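Local coordinates for putative esterase/lipase/thioesterase (Silicibacter sp., PDB 2PBL), which adopts the alpha/beta-hydrolase fold and probably acts as an esterase, lipase or thioesterase, at residues 254-257 with 258-262; 222-225 with 226-229; 144-148 with 149-153; 114-117 with 118-122. All coordinates share one frame; numbering follows the deposited sequence. Where two conformers were deposited one is given.

Four short-range contacts illustrate how side chains a turn apart shape the helices and a turn round a central sheet. From the N terminus, interaction 4 comes first, in the middle of helix 109-126. Interaction 3 follows where helix 138-145 runs out, and it is the one that closes a turn in the chain. Interaction 2 lies on helix 217-230, and interaction 1 ends the chain on helix 255-261. They follow one another in series, none nested and none crossing. Interactions 3 and 4 touch, with centres about 10 Å apart, joining helix 109-126 to the loop 149-153. Interactions 1 and 2 stand apart from each other, their nearest atoms about 12 Å distant, on helices packed against the sheet.

Interaction 1. Residues 254-257 with 258-262; sequences SDLV and AVITA
Val257 and Thr261, one helical turn apart, meet at a single carbonyl oxygen. Val257 O accepts two bonds from the same residue: the backbone one from Thr261 N at 3.0 Å and a second from the hydroxyl Thr261 OG1 at 2.8 Å. The two donors come from opposite faces of the carbonyl plane, the hydroxyl tilted 33° out of it. A chi1 of 63° brings this about, since it sets OG1 between the backbone N and the carbonyl carbon of Thr261 and turns it back along the helix; Lys92 NZ is also hydrogen-bonded to this oxygen. On the buried side Leu256 and Ile260 cross obliquely, Leu256 CD1 lying 4.0 Å from Ile260 CD1, while their backbones are joined by Ile260 N to Leu256 O at 3.2 Å. Ser254, at the N-cap, begins the helix; its OG accepts from Val257 N at 3.0 Å and is hydrogen-bonded also to the backbone oxygens of Pro248 and Asp251. At the far end Arg161 forms a salt bridge with the terminal carboxylate of Ala262. Leu256 and Ile260 rest on strand 160-166, Leu256 also on 206-212 and Ile260 on 131-136. A capped, amphipathic C-terminal helix packed against these parallel strands of the sheet is a familiar closing element of the alpha/beta-hydrolase fold.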
ATOM      1  N   SER A 254       0.400 -17.674  -4.945  1.00 19.75           N
ATOM      2  CA  SER A 254       0.578 -16.689  -5.990  1.00 17.26           C
ATOM      3  C   SER A 254       1.998 -16.181  -6.083  1.00 18.93           C
ATOM      4  O   SER A 254       2.742 -16.184  -5.087  1.00 20.81           O
ATOM      5  CB  SER A 254      -0.379 -15.528  -5.770  1.00 17.66           C
ATOM      6  OG  SER A 254      -0.092 -14.803  -4.582  1.00 17.94           O
ATOM      7  N   ASP A 255       2.380 -15.763  -7.280  1.00 17.41           N
ATOM      8  CA  ASP A 255       3.683 -15.183  -7.476  1.00 18.63           C
ATOM      9  C   ASP A 255       3.825 -13.880  -6.707  1.00 16.10           C
ATOM     10  O   ASP A 255       4.896 -13.579  -6.244  1.00 16.91           O
ATOM     11  CB  ASP A 255       3.970 -14.939  -8.939  1.00 17.07           C
ATOM     12  CG  ASP A 255       4.071 -16.243  -9.750  1.00 25.09           C
ATOM     13  OD1 ASP A 255       4.369 -17.320  -9.194  1.00 26.79           O
ATOM     14  OD2 ASP A 255       3.868 -16.165 -10.957  1.00 29.14           O
ATOM     15  N   LEU A 256       2.743 -13.119  -6.590  1.00 15.78           N
ATOM     16  CA  LEU A 256       2.744 -11.869  -5.799  1.00 16.86           C
ATOM     17  C   LEU A 256       3.043 -12.200  -4.319  1.00 14.90           C
ATOM     18  O   LEU A 256       3.936 -11.613  -3.714  1.00 17.01           O
ATOM     19  CB  LEU A 256       1.413 -11.159  -5.907  1.00 15.74           C
ATOM     20  CG  LEU A 256       1.230  -9.837  -5.153  1.00 16.50           C
ATOM     21  CD1 LEU A 256       2.258  -8.761  -5.518  1.00 14.99           C
ATOM     22  CD2 LEU A 256      -0.195  -9.297  -5.403  1.00 18.07           C
ATOM     23  N   VAL A 257       2.345 -13.170  -3.754  1.00 17.34           N
ATOM     24  CA  VAL A 257       2.661 -13.587  -2.364  1.00 16.67           C
ATOM     25  C   VAL A 257       4.122 -14.036  -2.251  1.00 14.87           C
ATOM     26  O   VAL A 257       4.807 -13.747  -1.255  1.00 14.86           O
ATOM     27  CB  VAL A 257       1.710 -14.658  -1.831  1.00 16.50           C
ATOM     28  CG1 VAL A 257       2.235 -15.250  -0.536  1.00 19.63           C
ATOM     29  CG2 VAL A 257       0.366 -14.047  -1.577  1.00 15.76           C
ATOM     30  N   ALA A 258       4.612 -14.711  -3.285  1.00 15.19           N
ATOM     31  CA  ALA A 258       5.983 -15.208  -3.274  1.00 16.36           C
ATOM     32  C   ALA A 258       7.045 -14.080  -3.214  1.00 16.17           C
ATOM     33  O   ALA A 258       8.023 -14.181  -2.418  1.00 14.56           O
ATOM     34  CB  ALA A 258       6.218 -16.121  -4.468  1.00 15.95           C
ATOM     35  N   VAL A 259       6.876 -13.030  -4.024  0.50 14.28           N
ATOM     36  CA  VAL A 259       7.858 -11.927  -4.050  0.50 14.44           C
ATOM     37  C   VAL A 259       7.819 -11.052  -2.765  0.50 12.63           C
ATOM     38  O   VAL A 259       8.845 -10.506  -2.330  0.50 16.24           O
ATOM     39  CB  VAL A 259       7.751 -11.076  -5.338  0.50 12.45           C
ATOM     40  CG1 VAL A 259       6.523 -10.208  -5.356  0.50  9.14           C
ATOM     41  CG2 VAL A 259       8.984 -10.219  -5.503  0.50 14.00           C
ATOM     42  N   ILE A 260       6.631 -10.903  -2.196  1.00 13.99           N
ATOM     43  CA  ILE A 260       6.452 -10.248  -0.925  1.00 13.82           C
ATOM     44  C   ILE A 260       7.115 -11.004   0.221  1.00 11.68           C
ATOM     45  O   ILE A 260       7.718 -10.380   1.085  1.00 11.76           O
ATOM     46  CB  ILE A 260       4.953 -10.066  -0.605  1.00 16.01           C
ATOM     47  CG1 ILE A 260       4.344  -9.030  -1.555  1.00 15.97           C
ATOM     48  CG2 ILE A 260       4.749  -9.619   0.831  1.00 18.41           C
ATOM     49  CD1 ILE A 260       2.827  -9.024  -1.521  1.00 13.09           C
ATOM     50  N   THR A 261       6.969 -12.325   0.261  1.00 13.05           N
ATOM     51  CA  THR A 261       7.547 -13.137   1.344  1.00 13.16           C
ATOM     52  C   THR A 261       8.958 -13.720   1.042  1.00 14.71           C
ATOM     53  O   THR A 261       9.503 -14.449   1.873  1.00 16.59           O
ATOM     54  CB  THR A 261       6.591 -14.259   1.733  1.00 13.74           C
ATOM     55  OG1 THR A 261       6.390 -15.150   0.602  1.00 13.62           O
ATOM     56  CG2 THR A 261       5.262 -13.681   2.185  1.00 14.42           C
ATOM     57  N   ALA A 262       9.592 -13.358  -0.082  1.00 15.53           N
ATOM     58  CA  ALA A 262      10.867 -13.977  -0.479  1.00 16.67           C
ATOM     59  C   ALA A 262      12.071 -13.667   0.424  1.00 20.19           C
ATOM     60  O   ALA A 262      12.040 -12.565   0.997  1.00 18.96           O
ATOM     61  CB  ALA A 262      11.210 -13.622  -1.885  1.00 18.52           C
ATOM     62  OXT ALA A 262      13.084 -14.477   0.536  1.00 18.02           O
TER

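Interaction 2. Residues 222-225 with 226-229; sequences QAIW and LVEA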
ATOM      1  N   GLN A 222       4.036   5.400 -14.118  1.00 14.19           N
ATOM      2  CA  GLN A 222       4.363   5.572 -12.706  1.00 14.17           C
ATOM      3  C   GLN A 222       5.233   4.397 -12.201  1.00 12.70           C
ATOM      4  O   GLN A 222       6.162   4.600 -11.425  1.00 14.32           O
ATOM      5  CB  GLN A 222       3.075   5.693 -11.873  1.00 17.45           C
ATOM      6  CG  GLN A 222       2.311   7.006 -12.035  1.00 16.56           C
ATOM      7  CD  GLN A 222       2.932   8.175 -11.304  1.00 17.65           C
ATOM      8  OE1 GLN A 222       3.919   8.034 -10.583  1.00 14.45           O
ATOM      9  NE2 GLN A 222       2.366   9.351 -11.513  1.00 16.29           N
ATOM     10  N   ALA A 223       4.966   3.187 -12.675  1.00 12.41           N
ATOM     11  CA  ALA A 223       5.723   2.015 -12.251  1.00 12.25           C
ATOM     12  C   ALA A 223       7.154   2.045 -12.765  1.00 14.13           C
ATOM     13  O   ALA A 223       8.090   1.902 -12.001  1.00 15.95           O
ATOM     14  CB  ALA A 223       5.013   0.744 -12.670  1.00 11.88           C
ATOM     15  N   ILE A 224       7.327   2.210 -14.070  1.00 14.57           N
ATOM     16  CA  ILE A 224       8.645   2.225 -14.681  1.00 15.11           C
ATOM     17  C   ILE A 224       9.474   3.414 -14.185  1.00 12.42           C
ATOM     18  O   ILE A 224      10.706   3.312 -14.087  1.00 13.17           O
ATOM     19  CB  ILE A 224       8.552   2.162 -16.240  1.00 15.94           C
ATOM     20  CG1 ILE A 224       9.930   1.942 -16.891  1.00 19.72           C
ATOM     21  CG2 ILE A 224       7.967   3.414 -16.812  1.00 20.33           C
ATOM     22  CD1 ILE A 224      10.526   0.617 -16.671  1.00 25.65           C
ATOM     23  N   TRP A 225       8.827   4.544 -13.878  1.00 12.52           N
ATOM     24  CA  TRP A 225       9.572   5.636 -13.277  1.00 14.56           C
ATOM     25  C   TRP A 225      10.249   5.223 -11.973  1.00 15.39           C
ATOM     26  O   TRP A 225      11.436   5.577 -11.769  1.00 16.70           O
ATOM     27  CB  TRP A 225       8.761   6.891 -13.061  1.00 14.94           C
ATOM     28  CG  TRP A 225       8.383   7.562 -14.341  1.00 20.20           C
ATOM     29  CD1 TRP A 225       9.100   7.592 -15.513  1.00 21.10           C
ATOM     30  CD2 TRP A 225       7.204   8.330 -14.571  1.00 17.79           C
ATOM     31  NE1 TRP A 225       8.409   8.310 -16.460  1.00 25.46           N
ATOM     32  CE2 TRP A 225       7.243   8.767 -15.913  1.00 16.82           C
ATOM     33  CE3 TRP A 225       6.116   8.678 -13.785  1.00 15.22           C
ATOM     34  CZ2 TRP A 225       6.226   9.556 -16.472  1.00 21.46           C
ATOM     35  CZ3 TRP A 225       5.100   9.465 -14.335  1.00 24.29           C
ATOM     36  CH2 TRP A 225       5.165   9.882 -15.681  1.00 19.64           C
ATOM     37  N   LEU A 226       9.526   4.460 -11.139  1.00 16.42           N
ATOM     38  CA  LEU A 226      10.072   3.986  -9.852  1.00 14.37           C
ATOM     39  C   LEU A 226      11.194   2.966 -10.101  1.00 15.23           C
ATOM     40  O   LEU A 226      12.288   3.011  -9.491  1.00 15.44           O
ATOM     41  CB  LEU A 226       8.957   3.395  -8.947  1.00 15.09           C
ATOM     42  CG  LEU A 226       9.441   3.096  -7.509  1.00 14.84           C
ATOM     43  CD1 LEU A 226      10.135   4.280  -6.864  1.00 11.91           C
ATOM     44  CD2 LEU A 226       8.348   2.565  -6.586  1.00 15.01           C
ATOM     45  N   VAL A 227      10.924   2.050 -11.027  1.00 13.75           N
ATOM     46  CA  VAL A 227      11.888   1.044 -11.428  1.00 15.78           C
ATOM     47  C   VAL A 227      13.189   1.713 -11.893  1.00 14.83           C
ATOM     48  O   VAL A 227      14.299   1.337 -11.447  1.00 14.95           O
ATOM     49  CB  VAL A 227      11.296   0.087 -12.498  1.00 10.61           C
ATOM     50  CG1 VAL A 227      12.382  -0.794 -13.044  1.00 19.19           C
ATOM     51  CG2 VAL A 227      10.165  -0.718 -11.941  1.00 15.07           C
ATOM     52  N   GLU A 228      13.068   2.731 -12.763  1.00 16.87           N
ATOM     53  CA  GLU A 228      14.236   3.460 -13.239  1.00 16.95           C
ATOM     54  C   GLU A 228      15.022   4.195 -12.161  1.00 17.48           C
ATOM     55  O   GLU A 228      16.253   4.099 -12.113  1.00 15.64           O
ATOM     56  CB  GLU A 228      13.837   4.498 -14.278  1.00 19.28           C
ATOM     57  CG  GLU A 228      13.519   3.905 -15.627  1.00 20.35           C
ATOM     58  CD  GLU A 228      13.035   4.933 -16.645  1.00 19.82           C
ATOM     59  OE1 GLU A 228      12.652   6.083 -16.270  1.00 21.90           O
ATOM     60  OE2 GLU A 228      13.029   4.540 -17.825  1.00 23.05           O
ATOM     61  N   ALA A 229      14.312   4.957 -11.336  1.00 14.44           N
ATOM     62  CA  ALA A 229      14.946   5.762 -10.281  1.00 15.34           C
ATOM     63  C   ALA A 229      15.721   4.918  -9.265  1.00 14.77           C
ATOM     64  O   ALA A 229      16.795   5.283  -8.847  1.00 17.34           O
ATOM     65  CB  ALA A 229      13.911   6.562  -9.573  1.00 17.98           C
TER
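Glu228 reaches back to Ile224 and Trp225 because its CG stands anti to its own carbonyl carbon (chi1 -76°) with an extended chain beyond, which carries the carboxylate over the preceding turn. Trp225 adopts the same kind of first torsion (-69°), and its indole comes to lie beside that carboxylate. The contact sits on helix 217-230, the connecting helix of a beta-alpha-beta unit between strands 206-212 and 233-237. Glu228 OE1 meets the ring at its edge, near the plane, 3.9 Å from Trp225 CD1, with carboxylate and indole planes turned 46° against each other. The other oxygen, Glu228 OE2, lies 4.2 Å from Ile224 CG1, and the carboxylate thus touches two successive side chains. Over one face of the indole, toward its rim, lies the backbone Gln222 N. The side chain of Gln222 comes alongside the ring, OE1 at its edge and in its plane; OE1 accepts from Asp171 N and NE2 is hydrogen-bonded to Tyr8 OH. Nearer the sheet, Ile224 CD1 comes within 4.3 Å of Val227 CB, and both side chains rest on His234 of strand 233-237, while Ala223, Leu226 and Val227 meet strand 206-212. The helical bonds are regular, apart from a weak one from Leu226 N to Gln222 O. The Glu228 chain starts close in: its CG lies 3.3 Å from Ile224 O, the same oxygen that accepts from Glu228 N at 2.8 Å.

Interaction 3. Residues 144-148 with 149-153; sequences ARMLD and PEVLP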
ATOM      1  N   ALA A 144       6.499   2.853  -0.352  1.00 15.43           N
ATOM      2  CA  ALA A 144       7.754   3.314  -0.933  1.00 12.57           C
ATOM      3  C   ALA A 144       8.449   4.396  -0.046  1.00 11.43           C
ATOM      4  O   ALA A 144       9.643   4.332   0.178  1.00 10.21           O
ATOM      5  CB  ALA A 144       7.523   3.834  -2.300  1.00 14.73           C
ATOM      6  N   ARG A 145       7.672   5.280   0.524  1.00  9.32           N
ATOM      7  CA  ARG A 145       8.161   6.327   1.434  1.00  9.37           C
ATOM      8  C   ARG A 145       8.744   5.777   2.723  1.00 11.99           C
ATOM      9  O   ARG A 145       9.468   6.491   3.443  1.00  9.56           O
ATOM     10  CB  ARG A 145       6.996   7.244   1.803  1.00  8.27           C
ATOM     11  CG  ARG A 145       6.328   7.934   0.654  1.00 10.80           C
ATOM     12  CD  ARG A 145       7.253   8.963   0.062  1.00 10.69           C
ATOM     13  NE  ARG A 145       7.400  10.078   1.026  1.00  9.36           N
ATOM     14  CZ  ARG A 145       8.514  10.498   1.642  1.00 19.44           C
ATOM     15  NH1 ARG A 145       9.712   9.954   1.471  1.00 11.21           N
ATOM     16  NH2 ARG A 145       8.391  11.508   2.491  1.00 12.76           N
HETATM   17  N   MSE A 146       8.359   4.539   3.088  1.00  9.88           N
HETATM   18  CA  MSE A 146       8.867   3.908   4.314  1.00 12.46           C
HETATM   19  C   MSE A 146      10.334   3.551   4.230  1.00 14.41           C
HETATM   20  O   MSE A 146      10.948   3.261   5.256  1.00 15.70           O
HETATM   21  CB  MSE A 146       8.058   2.678   4.649  1.00 13.37           C
HETATM   22  CG  MSE A 146       6.580   2.932   4.991  1.00 11.69           C
HETATM   23 SE   MSE A 146       6.413   4.242   6.419  0.75 14.33          SE
HETATM   24  CE  MSE A 146       6.034   5.909   5.253  1.00 10.92           C
ATOM     25  N   LEU A 147      10.910   3.556   3.025  1.00 12.71           N
ATOM     26  CA  LEU A 147      12.325   3.273   2.870  1.00 14.33           C
ATOM     27  C   LEU A 147      13.176   4.526   3.104  1.00 15.81           C
ATOM     28  O   LEU A 147      14.401   4.438   3.062  1.00 15.25           O
ATOM     29  CB  LEU A 147      12.625   2.671   1.507  1.00 14.06           C
ATOM     30  CG  LEU A 147      12.116   1.247   1.324  1.00 15.60           C
ATOM     31  CD1 LEU A 147      12.320   0.758  -0.113  1.00 18.51           C
ATOM     32  CD2 LEU A 147      12.852   0.330   2.321  1.00 12.25           C
ATOM     33  N   ASP A 148      12.526   5.665   3.322  1.00 14.68           N
ATOM     34  CA  ASP A 148      13.201   6.922   3.615  1.00 12.11           C
ATOM     35  C   ASP A 148      13.613   6.969   5.122  1.00 12.43           C
ATOM     36  O   ASP A 148      12.760   6.982   6.004  1.00 10.47           O
ATOM     37  CB  ASP A 148      12.272   8.055   3.296  1.00 11.46           C
ATOM     38  CG  ASP A 148      12.959   9.407   3.346  1.00 17.02           C
ATOM     39  OD1 ASP A 148      14.054   9.534   3.940  1.00 17.17           O
ATOM     40  OD2 ASP A 148      12.363  10.345   2.787  1.00 12.86           O
ATOM     41  N   PRO A 149      14.931   6.969   5.405  1.00 12.38           N
ATOM     42  CA  PRO A 149      15.386   6.996   6.799  1.00 12.55           C
ATOM     43  C   PRO A 149      14.983   8.191   7.612  1.00 12.24           C
ATOM     44  O   PRO A 149      15.107   8.181   8.843  1.00 11.89           O
ATOM     45  CB  PRO A 149      16.917   6.929   6.671  1.00 13.51           C
ATOM     46  CG  PRO A 149      17.107   6.234   5.305  1.00 15.81           C
ATOM     47  CD  PRO A 149      16.072   6.894   4.476  1.00 12.57           C
ATOM     48  N   GLU A 150      14.577   9.262   6.938  1.00 15.36           N
ATOM     49  CA  GLU A 150      14.078  10.454   7.617  1.00 15.23           C
ATOM     50  C   GLU A 150      12.628  10.281   8.031  1.00 14.05           C
ATOM     51  O   GLU A 150      12.101  11.025   8.855  1.00 12.93           O
ATOM     52  CB  GLU A 150      14.253  11.652   6.671  1.00 13.34           C
ATOM     53  CG  GLU A 150      14.112  12.978   7.302  1.00 21.91           C
ATOM     54  CD  GLU A 150      14.446  14.112   6.352  1.00 18.77           C
ATOM     55  OE1 GLU A 150      15.649  14.305   6.075  1.00 25.68           O
ATOM     56  OE2 GLU A 150      13.531  14.889   5.970  1.00 20.88           O
ATOM     57  N   VAL A 151      11.958   9.303   7.432  1.00 14.61           N
ATOM     58  CA  VAL A 151      10.562   9.023   7.725  1.00 13.93           C
ATOM     59  C   VAL A 151      10.343   7.929   8.778  1.00 16.04           C
ATOM     60  O   VAL A 151       9.595   8.137   9.741  1.00 17.10           O
ATOM     61  CB  VAL A 151       9.790   8.729   6.418  1.00 14.31           C
ATOM     62  CG1 VAL A 151       8.348   8.371   6.681  1.00 22.79           C
ATOM     63  CG2 VAL A 151       9.861   9.966   5.481  1.00 13.95           C
ATOM     64  N   LEU A 152      10.962   6.763   8.596  1.00 13.67           N
ATOM     65  CA  LEU A 152      10.771   5.604   9.501  1.00 14.14           C
ATOM     66  C   LEU A 152      12.015   5.412  10.410  1.00 12.60           C
ATOM     67  O   LEU A 152      13.109   5.614   9.940  1.00 14.81           O
ATOM     68  CB  LEU A 152      10.548   4.367   8.617  1.00 12.79           C
ATOM     69  CG  LEU A 152      10.126   3.079   9.313  1.00 13.53           C
ATOM     70  CD1 LEU A 152       8.713   3.189   9.722  1.00 10.92           C
ATOM     71  CD2 LEU A 152      10.307   1.928   8.354  1.00 13.99           C
ATOM     72  N   PRO A 153      11.837   5.111  11.713  1.00 13.06           N
ATOM     73  CA  PRO A 153      12.987   4.926  12.594  1.00 13.29           C
ATOM     74  C   PRO A 153      13.932   3.833  12.101  1.00 13.82           C
ATOM     75  O   PRO A 153      13.469   2.852  11.531  1.00 13.56           O
ATOM     76  CB  PRO A 153      12.364   4.525  13.958  1.00 12.47           C
ATOM     77  CG  PRO A 153      10.986   5.032  13.913  1.00 17.04           C
ATOM     78  CD  PRO A 153      10.573   4.989  12.450  1.00 17.24           C
TER
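Asp148 meets Glu150, Val151 and Leu152 through its backbone and carboxylate oxygens, where the chain bends back after helix 138-145. Its backbone oxygen takes two amides: Val151 N at 2.8 Å, from well above the carbonyl plane, and Leu152 N at 3.2 Å, nearly in line with the C=O. Its side chain, with CG anti to the backbone N (chi1 -170°), closes an Asx turn, Asp148 OD1 accepting from Glu150 N at 3.1 Å from above the carboxylate plane. The ionic part is a salt bridge in which Arg145 NH1 meets the anti lone pair of Asp148 OD2 at 3.0 Å, within the guanidinium plane; Arg145 NE pairs with Glu194. Replacing Asp148 by alanine would probably deprive Glu150 N of its acceptor and leave Arg145 NH1 without its carboxylate mate. The apolar contacts gather round Val151, whose CG1 lies 3.7 Å from CE of selenomethionine Met146 and whose CG2 comes as near to Arg145 NH2. Met146 SE touches Leu152 CD1 at 4.2 Å, the two side chains crossing at about a right angle. Met146 and Leu152 pack on helix 109-126, Leu147 and Leu152 on strand 160-166, and Leu147 also on Trp230 of helix 217-230.

Interaction 4. Residues 114-117 with 118-122; sequences QQIS and QAVTA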
ATOM      1  N   GLN A 114       3.508  10.272   7.384  1.00 13.64           N
ATOM      2  CA  GLN A 114       3.942  10.260   8.784  1.00 13.91           C
ATOM      3  C   GLN A 114       3.101   9.258   9.560  1.00 10.94           C
ATOM      4  O   GLN A 114       3.637   8.517  10.350  1.00 12.95           O
ATOM      5  CB  GLN A 114       3.955  11.695   9.394  1.00 10.61           C
ATOM      6  CG  GLN A 114       4.914  12.594   8.736  1.00 17.29           C
ATOM      7  CD  GLN A 114       6.340  12.168   8.924  1.00 22.05           C
ATOM      8  OE1 GLN A 114       6.733  11.790  10.020  1.00 23.15           O
ATOM      9  NE2 GLN A 114       7.135  12.227   7.851  1.00 19.37           N
ATOM     10  N   GLN A 115       1.793   9.198   9.292  1.00 14.20           N
ATOM     11  CA  GLN A 115       0.905   8.226   9.915  1.00 12.91           C
ATOM     12  C   GLN A 115       1.248   6.771   9.594  1.00 13.98           C
ATOM     13  O   GLN A 115       1.240   5.913  10.479  1.00 13.46           O
ATOM     14  CB  GLN A 115      -0.547   8.500   9.531  1.00 13.85           C
ATOM     15  CG  GLN A 115      -1.088   9.734  10.205  1.00 14.08           C
ATOM     16  CD  GLN A 115      -2.537  10.120   9.810  1.00 16.13           C
ATOM     17  OE1 GLN A 115      -3.317   9.308   9.281  1.00 17.82           O
ATOM     18  NE2 GLN A 115      -2.903  11.380  10.126  1.00 28.55           N
ATOM     19  N   ILE A 116       1.593   6.496   8.329  1.00 14.65           N
ATOM     20  CA  ILE A 116       2.025   5.147   7.933  1.00 13.61           C
ATOM     21  C   ILE A 116       3.292   4.791   8.693  1.00 13.51           C
ATOM     22  O   ILE A 116       3.428   3.662   9.177  1.00 10.36           O
ATOM     23  CB  ILE A 116       2.221   5.022   6.395  1.00 12.36           C
ATOM     24  CG1 ILE A 116       0.925   5.353   5.683  1.00 15.68           C
ATOM     25  CG2 ILE A 116       2.638   3.619   6.026  1.00 15.87           C
ATOM     26  CD1 ILE A 116      -0.250   4.532   6.270  1.00  5.96           C
ATOM     27  N   SER A 117       4.209   5.751   8.866  1.00 12.53           N
ATOM     28  CA  SER A 117       5.391   5.502   9.635  1.00 12.18           C
ATOM     29  C   SER A 117       5.036   5.112  11.087  1.00 13.84           C
ATOM     30  O   SER A 117       5.601   4.181  11.649  1.00 13.34           O
ATOM     31  CB  SER A 117       6.314   6.729   9.662  1.00 15.59           C
ATOM     32  OG  SER A 117       7.494   6.424  10.409  1.00 24.34           O
ATOM     33  N   GLN A 118       4.133   5.859  11.687  1.00 13.62           N
ATOM     34  CA  GLN A 118       3.654   5.571  13.011  1.00 13.67           C
ATOM     35  C   GLN A 118       3.006   4.168  13.093  1.00 14.87           C
ATOM     36  O   GLN A 118       3.238   3.420  14.053  1.00 11.78           O
ATOM     37  CB  GLN A 118       2.681   6.668  13.466  1.00 14.94           C
ATOM     38  CG  GLN A 118       3.319   8.029  13.696  1.00 16.72           C
ATOM     39  CD  GLN A 118       4.357   8.008  14.838  1.00 32.67           C
ATOM     40  OE1 GLN A 118       4.100   7.468  15.942  1.00 33.18           O
ATOM     41  NE2 GLN A 118       5.526   8.600  14.582  1.00 25.19           N
ATOM     42  N   ALA A 119       2.227   3.805  12.070  1.00 15.91           N
ATOM     43  CA  ALA A 119       1.549   2.515  12.014  1.00 16.29           C
ATOM     44  C   ALA A 119       2.510   1.343  11.889  1.00 15.25           C
ATOM     45  O   ALA A 119       2.371   0.381  12.624  1.00 13.61           O
ATOM     46  CB  ALA A 119       0.542   2.485  10.847  1.00 17.18           C
ATOM     47  N   VAL A 120       3.470   1.435  10.959  1.00 14.55           N
ATOM     48  CA  VAL A 120       4.461   0.374  10.726  1.00 13.31           C
ATOM     49  C   VAL A 120       5.230   0.189  12.022  1.00 11.83           C
ATOM     50  O   VAL A 120       5.413  -0.942  12.468  1.00 14.41           O
ATOM     51  CB  VAL A 120       5.410   0.728   9.547  1.00 16.73           C
ATOM     52  CG1 VAL A 120       6.544  -0.253   9.411  1.00  8.55           C
ATOM     53  CG2 VAL A 120       4.632   0.847   8.179  1.00 13.39           C
ATOM     54  N   THR A 121       5.632   1.310  12.631  1.00 13.11           N
ATOM     55  CA  THR A 121       6.380   1.307  13.895  1.00 14.64           C
ATOM     56  C   THR A 121       5.634   0.570  14.992  1.00 13.69           C
ATOM     57  O   THR A 121       6.227  -0.265  15.641  1.00 14.18           O
ATOM     58  CB  THR A 121       6.747   2.730  14.362  1.00 15.27           C
ATOM     59  OG1 THR A 121       7.638   3.297  13.394  1.00 10.81           O
ATOM     60  CG2 THR A 121       7.436   2.718  15.730  1.00 14.13           C
ATOM     61  N   ALA A 122       4.345   0.864  15.173  1.00 13.92           N
ATOM     62  CA  ALA A 122       3.502   0.165  16.145  1.00 15.10           C
ATOM     63  C   ALA A 122       3.324  -1.321  15.836  1.00 16.68           C
ATOM     64  O   ALA A 122       3.481  -2.183  16.712  1.00 15.18           O
ATOM     65  CB  ALA A 122       2.167   0.853  16.234  1.00 17.52           C
TER
HETATM   66  O   HOH W   1       5.490  10.461  12.358  1.00 34.94           O
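Ser117 and Gln118 lose the most surface to this contact, though Gln118 stays exposed to solvent; each looks to a partner one turn along helix 109-126. Ser117 O accepts twice from Thr121, by the backbone Thr121 N at 3.0 Å and by the hydroxyl Thr121 OG1 at 2.8 Å, the donors lying on opposite faces of its plane. Such a hydroxyl bond to the carbonyl four residues back is common for threonine in helices, here one flanking the sheet of the alpha/beta-hydrolase fold. The hydroxyl gets there because OG1 stands anti to Thr121's own carbonyl carbon (chi1 -64°). A valine in its place would probably leave Ser117 O held by the backbone amide alone. Gln118 bends at chi2, and its CG passes 3.4 Å from Gln114 O. Its amide joins Gln114 through a water, which accepts from Gln118 NE2 at 2.9 Å and donates to Gln114 OE1 at 3.0 Å. Ile116 CG2 touches Val120 CG2 at 4.0 Å, a methyl-to-methyl contact one turn apart. Ile116 and Ala119 both touch Pro99 of strand 94-99, while Val120 and Thr121 reach Val156 of helix 154-157. Ser117 OG is bonded to Val151 O, tying helix 109-126 to the loop after helix 138-145.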